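Local coordinates for protein Non-reducing end beta-L-arabinofuranosidase (Bacteroides thetaiotaomicron, PDB 5MQO) that probably hydrolyses glycosidic linkages in plant pectin, as a gut bacterial glycoside hydrolase of family GH127 associated with aceric acidase and beta-L-arabinofuranosidase activity, at residues A[432-437]-A[689-694]; A[373-378]-A[591-596]; A[610-615]-A[683-688]. One frame throughout, in Å; residues are numbered along the deposited sequence.

From the N terminus the chain first passes 373-378 and then 432-437, both in the catalytic region. Contact 2 closes when 591-596 returns to 373-378. Contact 3 then opens at 610-615 and closes at 683-688, after which 689-694 at once closes contact 1 on 432-437. Contacts 1 and 2 therefore cross, contact 3 is nested inside contact 1, and contacts 2 and 3 follow in series. Contacts 1 and 2 join the catalytic and C-terminal regions and touch each other through L433 and N375; contact 3 joins two loops of the C-terminal sheet and reaches contact 1 through S610 and E689.

Contact 1 of 3, residues A[432-437]-A[689-694]; sequences PLRISA and EMTVWM
M690 folds its thioether against the backbone of P432 and L433. Its CG stands anti to the backbone N (chi1 -180°), and bends further out bring M690 CE to 3.4 Å from P432 O, which also accepts a hydrogen bond from Y679 OH, while SD lies 3.9 Å from L433 O. L433 O also accepts a hydrogen bond from V692 N at 3.0 Å. The side chain of L433 meets two residues: CG packs on V692 CG2 at 4.0 Å, and CD2 sits at the edge of the W693 indole, 4.0 Å from its CD1. Between these flanks runs a two-residue antiparallel pairing in which a short strand of the catalytic region, 434-435, adds to strand 690-697 of the C-terminal sheet. I435 and M690 form its hydrogen-bonded pair and lie on one face, where both side chains touch W682; R434 and T691 follow as the non-hydrogen-bonded pair, with R434 NE bonded to T691 OG1 (3.0 Å), whose hydroxyl in turn donates to W693 O. At the other end E689 OE2 accepts a hydrogen bond from A437 N at 3.2 Å, the donor standing well above the carboxylate plane, and E689 CD rests 4.0 Å from A437 CB.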
ATOM      1  N   PRO A 432     -12.558   8.404  -1.261  1.00 47.02           N
ATOM      2  CA  PRO A 432     -12.987   9.133  -2.440  1.00 46.95           C
ATOM      3  C   PRO A 432     -11.972  10.183  -2.889  1.00 46.07           C
ATOM      4  O   PRO A 432     -11.131  10.598  -2.101  1.00 44.29           O
ATOM      5  CB  PRO A 432     -14.296   9.807  -1.970  1.00 46.18           C
ATOM      6  CG  PRO A 432     -14.108  10.029  -0.525  1.00 46.60           C
ATOM      7  CD  PRO A 432     -13.179   8.943  -0.036  1.00 47.52           C
ATOM      8  N   LEU A 433     -12.085  10.609  -4.147  1.00 46.77           N
ATOM      9  CA  LEU A 433     -11.296  11.728  -4.662  1.00 46.96           C
ATOM     10  C   LEU A 433     -12.066  13.030  -4.782  1.00 47.90           C
ATOM     11  O   LEU A 433     -11.580  13.963  -5.408  1.00 50.15           O
ATOM     12  CB  LEU A 433     -10.724  11.348  -6.015  1.00 47.70           C
ATOM     13  CG  LEU A 433      -9.437  10.511  -5.958  1.00 48.58           C
ATOM     14  CD1 LEU A 433      -9.747   9.022  -5.686  1.00 48.26           C
ATOM     15  CD2 LEU A 433      -8.634  10.748  -7.255  1.00 47.48           C
ATOM     16  N   ARG A 434     -13.267  13.081  -4.214  1.00 49.31           N
ATOM     17  CA  ARG A 434     -14.120  14.269  -4.216  1.00 51.70           C
ATOM     18  C   ARG A 434     -15.259  14.141  -3.189  1.00 53.56           C
ATOM     19  O   ARG A 434     -15.939  13.093  -3.114  1.00 56.29           O
ATOM     20  CB  ARG A 434     -14.737  14.547  -5.623  1.00 51.62           C
ATOM     21  CG  ARG A 434     -15.509  15.863  -5.745  1.00 50.64           C
ATOM     22  CD  ARG A 434     -15.653  16.411  -7.159  1.00 51.08           C
ATOM     23  NE  ARG A 434     -14.417  16.397  -7.962  1.00 53.26           N
ATOM     24  CZ  ARG A 434     -14.345  16.250  -9.306  1.00 56.26           C
ATOM     25  NH1 ARG A 434     -15.430  16.090 -10.092  1.00 58.42           N
ATOM     26  NH2 ARG A 434     -13.153  16.245  -9.895  1.00 56.70           N
ATOM     27  N   ILE A 435     -15.459  15.201  -2.405  1.00 53.71           N
ATOM     28  CA  ILE A 435     -16.688  15.380  -1.639  1.00 55.07           C
ATOM     29  C   ILE A 435     -17.324  16.665  -2.119  1.00 52.68           C
ATOM     30  O   ILE A 435     -16.707  17.713  -2.055  1.00 53.09           O
ATOM     31  CB  ILE A 435     -16.429  15.514  -0.112  1.00 57.19           C
ATOM     32  CG1 ILE A 435     -15.682  14.289   0.438  1.00 58.78           C
ATOM     33  CG2 ILE A 435     -17.738  15.739   0.644  1.00 57.38           C
ATOM     34  CD1 ILE A 435     -16.512  13.028   0.536  1.00 60.05           C
ATOM     35  N   SER A 436     -18.567  16.579  -2.557  1.00 52.08           N
ATOM     36  CA  SER A 436     -19.355  17.755  -2.883  1.00 54.26           C
ATOM     37  C   SER A 436     -20.571  17.792  -1.991  1.00 54.24           C
ATOM     38  O   SER A 436     -21.319  16.836  -1.949  1.00 56.12           O
ATOM     39  CB  SER A 436     -19.803  17.673  -4.338  1.00 55.10           C
ATOM     40  OG  SER A 436     -20.882  18.559  -4.601  1.00 58.37           O
ATOM     41  N   ALA A 437     -20.812  18.898  -1.315  1.00 55.76           N
ATOM     42  CA  ALA A 437     -22.044  19.037  -0.509  1.00 57.83           C
ATOM     43  C   ALA A 437     -23.349  19.057  -1.345  1.00 57.21           C
ATOM     44  O   ALA A 437     -24.405  18.733  -0.828  1.00 55.88           O
ATOM     45  CB  ALA A 437     -21.965  20.259   0.388  1.00 58.28           C
ATOM     46  N   GLU A 689     -15.717  20.375   2.043  1.00 57.11           N
ATOM     47  CA  GLU A 689     -15.635  19.862   0.687  1.00 56.79           C
ATOM     48  C   GLU A 689     -14.183  19.547   0.311  1.00 55.38           C
ATOM     49  O   GLU A 689     -13.265  20.001   0.962  1.00 57.07           O
ATOM     50  CB  GLU A 689     -16.321  20.847  -0.275  1.00 58.07           C
ATOM     51  CG  GLU A 689     -17.837  20.916  -0.076  1.00 57.89           C
ATOM     52  CD  GLU A 689     -18.561  21.768  -1.123  1.00 57.20           C
ATOM     53  OE1 GLU A 689     -18.818  22.939  -0.817  1.00 53.78           O
ATOM     54  OE2 GLU A 689     -18.893  21.263  -2.231  1.00 57.28           O
ATOM     55  N   MET A 690     -13.988  18.702  -0.698  1.00 55.33           N
ATOM     56  CA  MET A 690     -12.640  18.276  -1.117  1.00 55.10           C
ATOM     57  C   MET A 690     -12.645  17.810  -2.568  1.00 53.79           C
ATOM     58  O   MET A 690     -13.643  17.265  -3.027  1.00 55.47           O
ATOM     59  CB  MET A 690     -12.116  17.143  -0.222  1.00 55.26           C
ATOM     60  CG  MET A 690     -10.709  16.626  -0.565  1.00 55.65           C
ATOM     61  SD  MET A 690     -10.606  15.391  -1.890  1.00 54.45           S
ATOM     62  CE  MET A 690     -11.114  13.879  -1.110  1.00 53.22           C
ATOM     63  N   THR A 691     -11.530  18.016  -3.278  1.00 49.65           N
ATOM     64  CA  THR A 691     -11.375  17.434  -4.618  1.00 47.11           C
ATOM     65  C   THR A 691      -9.889  17.271  -4.895  1.00 47.07           C
ATOM     66  O   THR A 691      -9.119  18.141  -4.494  1.00 48.38           O
ATOM     67  CB  THR A 691     -12.059  18.288  -5.727  1.00 45.24           C
ATOM     68  OG1 THR A 691     -11.911  17.657  -7.008  1.00 44.65           O
ATOM     69  CG2 THR A 691     -11.463  19.690  -5.817  1.00 43.55           C
ATOM     70  N   VAL A 692      -9.492  16.175  -5.556  1.00 45.66           N
ATOM     71  CA  VAL A 692      -8.126  16.039  -6.050  1.00 47.48           C
ATOM     72  C   VAL A 692      -8.040  16.690  -7.433  1.00 49.32           C
ATOM     73  O   VAL A 692      -7.214  17.559  -7.667  1.00 55.28           O
ATOM     74  CB  VAL A 692      -7.643  14.562  -6.088  1.00 47.69           C
ATOM     75  CG1 VAL A 692      -6.226  14.422  -6.664  1.00 46.59           C
ATOM     76  CG2 VAL A 692      -7.729  13.935  -4.705  1.00 47.83           C
ATOM     77  N   TRP A 693      -8.893  16.282  -8.355  1.00 50.91           N
ATOM     78  CA  TRP A 693      -8.823  16.807  -9.724  1.00 49.19           C
ATOM     79  C   TRP A 693      -9.587  18.123  -9.784  1.00 49.43           C
ATOM     80  O   TRP A 693     -10.663  18.222  -9.190  1.00 46.97           O
ATOM     81  CB  TRP A 693      -9.369  15.788 -10.743  1.00 47.58           C
ATOM     82  CG  TRP A 693      -8.469  14.666 -10.909  1.00 45.65           C
ATOM     83  CD1 TRP A 693      -8.393  13.588 -10.116  1.00 45.91           C
ATOM     84  CD2 TRP A 693      -7.460  14.512 -11.903  1.00 45.37           C
ATOM     85  NE1 TRP A 693      -7.414  12.742 -10.557  1.00 45.88           N
ATOM     86  CE2 TRP A 693      -6.824  13.284 -11.660  1.00 45.65           C
ATOM     87  CE3 TRP A 693      -7.056  15.275 -13.006  1.00 46.40           C
ATOM     88  CZ2 TRP A 693      -5.779  12.801 -12.460  1.00 47.54           C
ATOM     89  CZ3 TRP A 693      -6.007  14.814 -13.804  1.00 46.32           C
ATOM     90  CH2 TRP A 693      -5.380  13.587 -13.526  1.00 47.69           C
ATOM     91  N   MET A 694      -9.002  19.119 -10.470  1.00 50.55           N
ATOM     92  CA  MET A 694      -9.574  20.463 -10.594  1.00 50.80           C
ATOM     93  C   MET A 694      -9.580  20.908 -12.056  1.00 50.61           C
ATOM     94  O   MET A 694      -8.725  20.488 -12.846  1.00 51.52           O
ATOM     95  CB  MET A 694      -8.776  21.490  -9.777  1.00 51.67           C
ATOM     96  CG  MET A 694      -8.872  21.331  -8.272  1.00 53.05           C
ATOM     97  SD  MET A 694      -7.597  22.231  -7.328  1.00 58.23           S
ATOM     98  CE  MET A 694      -6.130  21.268  -7.722  1.00 56.67           C
TER

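Contact 2 of 3, residues A[373-378]-A[591-596]; sequences LPNSTA and EEIRNQ
E592 lays its whole side chain against the backbone of L373 and P374. E592 CB touches P374 CA at 3.7 Å. E592 CG, placed anti to the carbonyl carbon (chi1 -64°), is slightly closer to the same P374 CA, at 3.6 Å. A bend at chi2 (94°) then turns CD back toward the amide of L373, and the carboxylate divides its contacts: E592 OE1 accepts a weak hydrogen bond from L373 N (3.2 Å), whereas E592 OE2 lies 3.7 Å from P374 CD, alongside the proline ring. An alanine here would probably leave the L373 amide without this carboxylate acceptor and open a gap beside P374. Two loops meet in this way, one leading into helix 382-399 of the catalytic region, the other into strand 596-601 of the C-terminal sheet, and both are built on turns: type I from N375 to A378, type II from I593 to Q596. Within the second, Q596 NE2 donates to R594 O at 2.9 Å, with that oxygen nearly in the plane of the Q596 amide. I593 points its CB toward the opposing loop, and CG2 packs against the side-chain amide of N375, the two side chains crossing at about a right angle. W693 touches N375, I593 and Q596 alike, while P374 O accepts a hydrogen bond from the hydroxyl of Y336.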
ATOM      1  N   LEU A 373     -12.949   6.265 -14.191  1.00 48.22           N
ATOM      2  CA  LEU A 373     -12.343   6.718 -12.929  1.00 49.79           C
ATOM      3  C   LEU A 373     -13.064   7.867 -12.236  1.00 49.74           C
ATOM      4  O   LEU A 373     -12.449   8.880 -11.940  1.00 54.35           O
ATOM      5  CB  LEU A 373     -10.864   7.049 -13.162  1.00 50.48           C
ATOM      6  CG  LEU A 373     -10.062   5.832 -13.668  1.00 51.94           C
ATOM      7  CD1 LEU A 373      -8.711   6.264 -14.235  1.00 52.76           C
ATOM      8  CD2 LEU A 373      -9.900   4.777 -12.575  1.00 52.03           C
ATOM      9  N   PRO A 374     -14.363   7.690 -11.917  1.00 50.91           N
ATOM     10  CA  PRO A 374     -15.128   8.733 -11.233  1.00 50.41           C
ATOM     11  C   PRO A 374     -14.543   9.113  -9.870  1.00 49.21           C
ATOM     12  O   PRO A 374     -13.804   8.362  -9.280  1.00 48.45           O
ATOM     13  CB  PRO A 374     -16.487   8.057 -11.020  1.00 50.25           C
ATOM     14  CG  PRO A 374     -16.156   6.609 -10.878  1.00 49.45           C
ATOM     15  CD  PRO A 374     -15.145   6.433 -11.976  1.00 50.65           C
ATOM     16  N   ASN A 375     -14.947  10.254  -9.368  1.00 48.28           N
ATOM     17  CA  ASN A 375     -14.267  10.903  -8.292  1.00 49.21           C
ATOM     18  C   ASN A 375     -15.095  10.848  -7.021  1.00 48.25           C
ATOM     19  O   ASN A 375     -14.621  10.327  -6.007  1.00 49.32           O
ATOM     20  CB  ASN A 375     -13.996  12.352  -8.692  1.00 51.82           C
ATOM     21  CG  ASN A 375     -12.886  12.483  -9.724  1.00 54.13           C
ATOM     22  OD1 ASN A 375     -13.128  12.635 -10.928  1.00 52.80           O
ATOM     23  ND2 ASN A 375     -11.649  12.459  -9.242  1.00 57.97           N
ATOM     24  N   SER A 376     -16.306  11.414  -7.073  1.00 46.50           N
ATOM     25  CA  SER A 376     -17.243  11.402  -5.951  1.00 45.74           C
ATOM     26  C   SER A 376     -17.631   9.989  -5.554  1.00 45.58           C
ATOM     27  O   SER A 376     -17.808   9.728  -4.368  1.00 50.14           O
ATOM     28  CB  SER A 376     -18.534  12.180  -6.250  1.00 45.91           C
ATOM     29  OG  SER A 376     -18.311  13.534  -6.624  1.00 48.21           O
ATOM     30  N   THR A 377     -17.765   9.085  -6.519  1.00 44.43           N
ATOM     31  CA  THR A 377     -18.167   7.737  -6.219  1.00 45.38           C
ATOM     32  C   THR A 377     -17.041   6.709  -6.312  1.00 45.99           C
ATOM     33  O   THR A 377     -17.323   5.511  -6.350  1.00 48.60           O
ATOM     34  CB  THR A 377     -19.350   7.307  -7.106  1.00 46.20           C
ATOM     35  OG1 THR A 377     -18.975   7.420  -8.474  1.00 46.93           O
ATOM     36  CG2 THR A 377     -20.574   8.204  -6.841  1.00 46.42           C
ATOM     37  N   ALA A 378     -15.783   7.136  -6.318  1.00 46.90           N
ATOM     38  CA  ALA A 378     -14.658   6.181  -6.197  1.00 48.31           C
ATOM     39  C   ALA A 378     -14.782   5.450  -4.881  1.00 50.40           C
ATOM     40  O   ALA A 378     -14.951   6.083  -3.839  1.00 52.21           O
ATOM     41  CB  ALA A 378     -13.325   6.889  -6.250  1.00 48.10           C
ATOM     42  N   GLU A 591     -12.966  10.097 -18.950  1.00 45.36           N
ATOM     43  CA  GLU A 591     -13.910  11.187 -19.129  1.00 46.00           C
ATOM     44  C   GLU A 591     -14.165  11.945 -17.849  1.00 46.42           C
ATOM     45  O   GLU A 591     -14.324  13.161 -17.858  1.00 48.90           O
ATOM     46  CB  GLU A 591     -15.254  10.640 -19.640  1.00 46.45           C
ATOM     47  CG  GLU A 591     -15.166   9.772 -20.895  1.00 45.17           C
ATOM     48  CD  GLU A 591     -16.485   9.676 -21.646  1.00 45.23           C
ATOM     49  OE1 GLU A 591     -17.515  10.211 -21.162  1.00 44.43           O
ATOM     50  OE2 GLU A 591     -16.488   9.055 -22.732  1.00 44.56           O
ATOM     51  N   GLU A 592     -14.185  11.225 -16.740  1.00 47.05           N
ATOM     52  CA  GLU A 592     -14.514  11.810 -15.431  1.00 46.96           C
ATOM     53  C   GLU A 592     -13.498  12.835 -14.970  1.00 46.35           C
ATOM     54  O   GLU A 592     -13.797  13.630 -14.086  1.00 48.91           O
ATOM     55  CB  GLU A 592     -14.641  10.707 -14.376  1.00 47.91           C
ATOM     56  CG  GLU A 592     -15.795   9.714 -14.626  1.00 48.32           C
ATOM     57  CD  GLU A 592     -15.451   8.447 -15.388  1.00 47.42           C
ATOM     58  OE1 GLU A 592     -14.425   8.408 -16.094  1.00 46.69           O
ATOM     59  OE2 GLU A 592     -16.254   7.478 -15.307  1.00 50.93           O
ATOM     60  N   ILE A 593     -12.310  12.813 -15.577  1.00 45.67           N
ATOM     61  CA  ILE A 593     -11.235  13.777 -15.291  1.00 46.25           C
ATOM     62  C   ILE A 593     -10.662  14.451 -16.544  1.00 47.64           C
ATOM     63  O   ILE A 593      -9.572  15.033 -16.518  1.00 45.71           O
ATOM     64  CB  ILE A 593     -10.129  13.098 -14.472  1.00 45.43           C
ATOM     65  CG1 ILE A 593      -9.565  11.859 -15.177  1.00 44.91           C
ATOM     66  CG2 ILE A 593     -10.710  12.711 -13.123  1.00 46.54           C
ATOM     67  CD1 ILE A 593      -8.491  11.132 -14.371  1.00 46.53           C
ATOM     68  N   ARG A 594     -11.408  14.392 -17.648  1.00 50.12           N
ATOM     69  CA  ARG A 594     -10.980  15.041 -18.867  1.00 51.45           C
ATOM     70  C   ARG A 594     -10.823  16.549 -18.609  1.00 51.79           C
ATOM     71  O   ARG A 594     -11.569  17.138 -17.825  1.00 50.86           O
ATOM     72  CB  ARG A 594     -11.955  14.757 -20.002  1.00 52.52           C
ATOM     73  CG  ARG A 594     -11.514  15.330 -21.342  1.00 53.74           C
ATOM     74  CD  ARG A 594     -11.937  14.458 -22.502  1.00 55.29           C
ATOM     75  NE  ARG A 594     -11.614  15.056 -23.791  1.00 59.73           N
ATOM     76  CZ  ARG A 594     -10.382  15.198 -24.288  1.00 60.03           C
ATOM     77  NH1 ARG A 594      -9.321  14.788 -23.607  1.00 63.75           N
ATOM     78  NH2 ARG A 594     -10.203  15.764 -25.477  1.00 58.96           N
ATOM     79  N   ASN A 595      -9.791  17.134 -19.201  1.00 51.67           N
ATOM     80  CA  ASN A 595      -9.498  18.563 -19.056  1.00 52.91           C
ATOM     81  C   ASN A 595      -9.387  19.124 -17.611  1.00 52.23           C
ATOM     82  O   ASN A 595      -9.799  20.254 -17.297  1.00 50.89           O
ATOM     83  CB  ASN A 595     -10.518  19.368 -19.873  1.00 52.06           C
ATOM     84  CG  ASN A 595      -9.956  20.682 -20.341  1.00 50.03           C
ATOM     85  OD1 ASN A 595      -8.786  20.765 -20.720  1.00 47.63           O
ATOM     86  ND2 ASN A 595     -10.768  21.718 -20.284  1.00 49.92           N
ATOM     87  N   GLN A 596      -8.799  18.318 -16.749  1.00 52.44           N
ATOM     88  CA  GLN A 596      -8.641  18.665 -15.350  1.00 51.82           C
ATOM     89  C   GLN A 596      -7.223  18.303 -14.976  1.00 51.04           C
ATOM     90  O   GLN A 596      -6.524  17.562 -15.697  1.00 49.14           O
ATOM     91  CB  GLN A 596      -9.687  17.929 -14.479  1.00 53.21           C
ATOM     92  CG  GLN A 596     -11.134  18.423 -14.708  1.00 55.25           C
ATOM     93  CD  GLN A 596     -12.228  17.445 -14.254  1.00 56.14           C
ATOM     94  OE1 GLN A 596     -12.548  17.370 -13.046  1.00 59.11           O
ATOM     95  NE2 GLN A 596     -12.843  16.727 -15.220  1.00 54.56           N
TER

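Contact 3 of 3, residues A[610-615]-A[683-688]; sequences SMDIAN and GNRGKG
The R685 guanidinium has the M611 side chain over one face and the D612 carboxylate at its edge. M611 CG lies over the centre of the group, 4.0 Å above its plane, and SD follows over the same face, 4.0 Å from R685 NH1. At the edge the two terminal nitrogens grip the carboxylate end-on: R685 NH1 bonds D612 OD2 at 2.8 Å, close to the guanidinium plane, and R685 NH2 bonds D612 OD1, also at 2.8 Å, on its syn side. The planes are 44° apart, and NH1 meets OD2 from above the carboxylate plane. The contact joins neighbouring loops of the C-terminal beta sheet, in which strand 604-609 pairs antiparallel with both 670-678 and 690-697; one loop leaves that strand, and the other links its two partners. E609, at the strand's end, makes a second salt bridge to R685 NH1, so that two carboxylates probably favour the charged guanidinium and limit its rotation. M611 can cover the arginine because its CG stands between the backbone N and the carbonyl carbon (chi1 68°), and further bends carry CE back to R685 O. G688 runs close beside S610, whose OG comes within 3.6 Å of G688 CA and is hydrogen-bonded to E689 N; a CB at G688 would run into S610 OG and crowd M611 CE.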
ATOM      1  N   SER A 610     -12.260  22.838   1.247  1.00 53.75           N
ATOM      2  CA  SER A 610     -13.030  24.095   1.177  1.00 55.51           C
ATOM      3  C   SER A 610     -12.550  25.118   2.172  1.00 57.71           C
ATOM      4  O   SER A 610     -12.571  26.293   1.862  1.00 59.63           O
ATOM      5  CB  SER A 610     -14.536  23.873   1.362  1.00 56.40           C
ATOM      6  OG  SER A 610     -14.813  22.894   2.368  1.00 57.22           O
ATOM      7  N   MET A 611     -12.081  24.678   3.340  1.00 60.22           N
ATOM      8  CA  MET A 611     -11.508  25.594   4.342  1.00 60.80           C
ATOM      9  C   MET A 611     -10.156  26.258   3.971  1.00 61.21           C
ATOM     10  O   MET A 611      -9.731  27.137   4.697  1.00 63.95           O
ATOM     11  CB  MET A 611     -11.440  24.925   5.739  1.00 61.93           C
ATOM     12  CG  MET A 611     -10.462  23.765   5.946  1.00 64.26           C
ATOM     13  SD  MET A 611     -11.048  22.138   5.383  1.00 72.62           S
ATOM     14  CE  MET A 611     -12.438  21.753   6.462  1.00 69.45           C
ATOM     15  N   ASP A 612      -9.482  25.841   2.889  1.00 60.30           N
ATOM     16  CA  ASP A 612      -8.243  26.488   2.401  1.00 59.72           C
ATOM     17  C   ASP A 612      -8.504  27.414   1.206  1.00 59.07           C
ATOM     18  O   ASP A 612      -7.582  27.729   0.474  1.00 59.46           O
ATOM     19  CB  ASP A 612      -7.192  25.459   1.923  1.00 59.86           C
ATOM     20  CG  ASP A 612      -6.645  24.560   3.028  1.00 60.54           C
ATOM     21  OD1 ASP A 612      -6.368  25.065   4.136  1.00 57.99           O
ATOM     22  OD2 ASP A 612      -6.454  23.333   2.741  1.00 59.82           O
ATOM     23  N   ILE A 613      -9.742  27.820   0.973  1.00 59.98           N
ATOM     24  CA  ILE A 613     -10.058  28.767  -0.107  1.00 61.49           C
ATOM     25  C   ILE A 613     -10.334  30.087   0.580  1.00 63.04           C
ATOM     26  O   ILE A 613     -11.218  30.159   1.437  1.00 65.28           O
ATOM     27  CB  ILE A 613     -11.328  28.341  -0.901  1.00 61.10           C
ATOM     28  CG1 ILE A 613     -11.147  26.908  -1.458  1.00 60.59           C
ATOM     29  CG2 ILE A 613     -11.664  29.364  -2.005  1.00 59.21           C
ATOM     30  CD1 ILE A 613     -12.408  26.283  -2.013  1.00 60.63           C
ATOM     31  N   ALA A 614      -9.609  31.138   0.216  1.00 63.70           N
ATOM     32  CA  ALA A 614      -9.868  32.443   0.828  1.00 67.11           C
ATOM     33  C   ALA A 614     -11.306  32.907   0.528  1.00 69.38           C
ATOM     34  O   ALA A 614     -11.824  32.653  -0.557  1.00 66.65           O
ATOM     35  CB  ALA A 614      -8.847  33.480   0.359  1.00 66.97           C
ATOM     36  N   ASN A 615     -11.933  33.564   1.508  1.00 75.04           N
ATOM     37  CA  ASN A 615     -13.276  34.216   1.373  1.00 78.03           C
ATOM     38  C   ASN A 615     -14.424  33.227   1.185  1.00 78.79           C
ATOM     39  O   ASN A 615     -15.427  33.569   0.552  1.00 78.84           O
ATOM     40  CB  ASN A 615     -13.338  35.269   0.233  1.00 77.03           C
ATOM     41  CG  ASN A 615     -12.153  36.222   0.231  1.00 79.57           C
ATOM     42  OD1 ASN A 615     -11.564  36.537   1.285  1.00 82.65           O
ATOM     43  ND2 ASN A 615     -11.787  36.691  -0.965  1.00 77.24           N
ATOM     44  N   GLY A 683      -9.431  15.795   5.418  1.00 56.46           N
ATOM     45  CA  GLY A 683     -10.446  15.462   6.394  1.00 57.92           C
ATOM     46  C   GLY A 683      -9.963  15.365   7.827  1.00 59.57           C
ATOM     47  O   GLY A 683     -10.490  14.568   8.566  1.00 62.48           O
ATOM     48  N   ASN A 684      -8.970  16.156   8.222  1.00 61.26           N
ATOM     49  CA  ASN A 684      -8.553  16.242   9.634  1.00 62.95           C
ATOM     50  C   ASN A 684      -8.970  17.587  10.267  1.00 64.32           C
ATOM     51  O   ASN A 684      -8.563  17.882  11.392  1.00 68.84           O
ATOM     52  CB  ASN A 684      -7.016  16.060   9.767  1.00 62.96           C
ATOM     53  CG  ASN A 684      -6.568  14.633   9.531  1.00 62.90           C
ATOM     54  OD1 ASN A 684      -6.538  13.821  10.447  1.00 63.67           O
ATOM     55  ND2 ASN A 684      -6.222  14.319   8.296  1.00 64.09           N
ATOM     56  N   ARG A 685      -9.755  18.405   9.557  1.00 62.35           N
ATOM     57  CA  ARG A 685     -10.118  19.748  10.020  1.00 59.07           C
ATOM     58  C   ARG A 685     -11.629  19.964   9.868  1.00 58.70           C
ATOM     59  O   ARG A 685     -12.108  21.018   9.464  1.00 57.87           O
ATOM     60  CB  ARG A 685      -9.319  20.776   9.238  1.00 58.27           C
ATOM     61  CG  ARG A 685      -7.810  20.663   9.423  1.00 59.18           C
ATOM     62  CD  ARG A 685      -7.046  21.613   8.495  1.00 60.09           C
ATOM     63  NE  ARG A 685      -7.248  21.264   7.088  1.00 60.79           N
ATOM     64  CZ  ARG A 685      -6.860  21.982   6.040  1.00 60.01           C
ATOM     65  NH1 ARG A 685      -7.137  21.540   4.824  1.00 59.40           N
ATOM     66  NH2 ARG A 685      -6.220  23.132   6.188  1.00 59.82           N
ATOM     67  N   GLY A 686     -12.387  18.934  10.191  1.00 60.54           N
ATOM     68  CA  GLY A 686     -13.837  19.025  10.207  1.00 62.95           C
ATOM     69  C   GLY A 686     -14.444  18.617   8.894  1.00 63.39           C
ATOM     70  O   GLY A 686     -13.736  18.280   7.966  1.00 64.57           O
ATOM     71  N   LYS A 687     -15.773  18.624   8.866  1.00 66.63           N
ATOM     72  CA  LYS A 687     -16.577  18.423   7.666  1.00 66.44           C
ATOM     73  C   LYS A 687     -16.387  19.561   6.699  1.00 63.46           C
ATOM     74  O   LYS A 687     -16.342  20.701   7.106  1.00 63.58           O
ATOM     75  CB  LYS A 687     -18.065  18.361   8.046  1.00 72.32           C
ATOM     76  CG  LYS A 687     -19.022  18.079   6.879  1.00 78.52           C
ATOM     77  CD  LYS A 687     -20.184  17.152   7.281  1.00 82.96           C
ATOM     78  CE  LYS A 687     -21.357  17.201   6.297  1.00 84.70           C
ATOM     79  NZ  LYS A 687     -22.233  18.387   6.554  1.00 85.73           N
ATOM     80  N   GLY A 688     -16.317  19.256   5.411  1.00 60.06           N
ATOM     81  CA  GLY A 688     -16.226  20.303   4.402  1.00 57.25           C
ATOM     82  C   GLY A 688     -16.277  19.683   3.028  1.00 56.94           C
ATOM     83  O   GLY A 688     -16.817  18.599   2.864  1.00 55.92           O
TER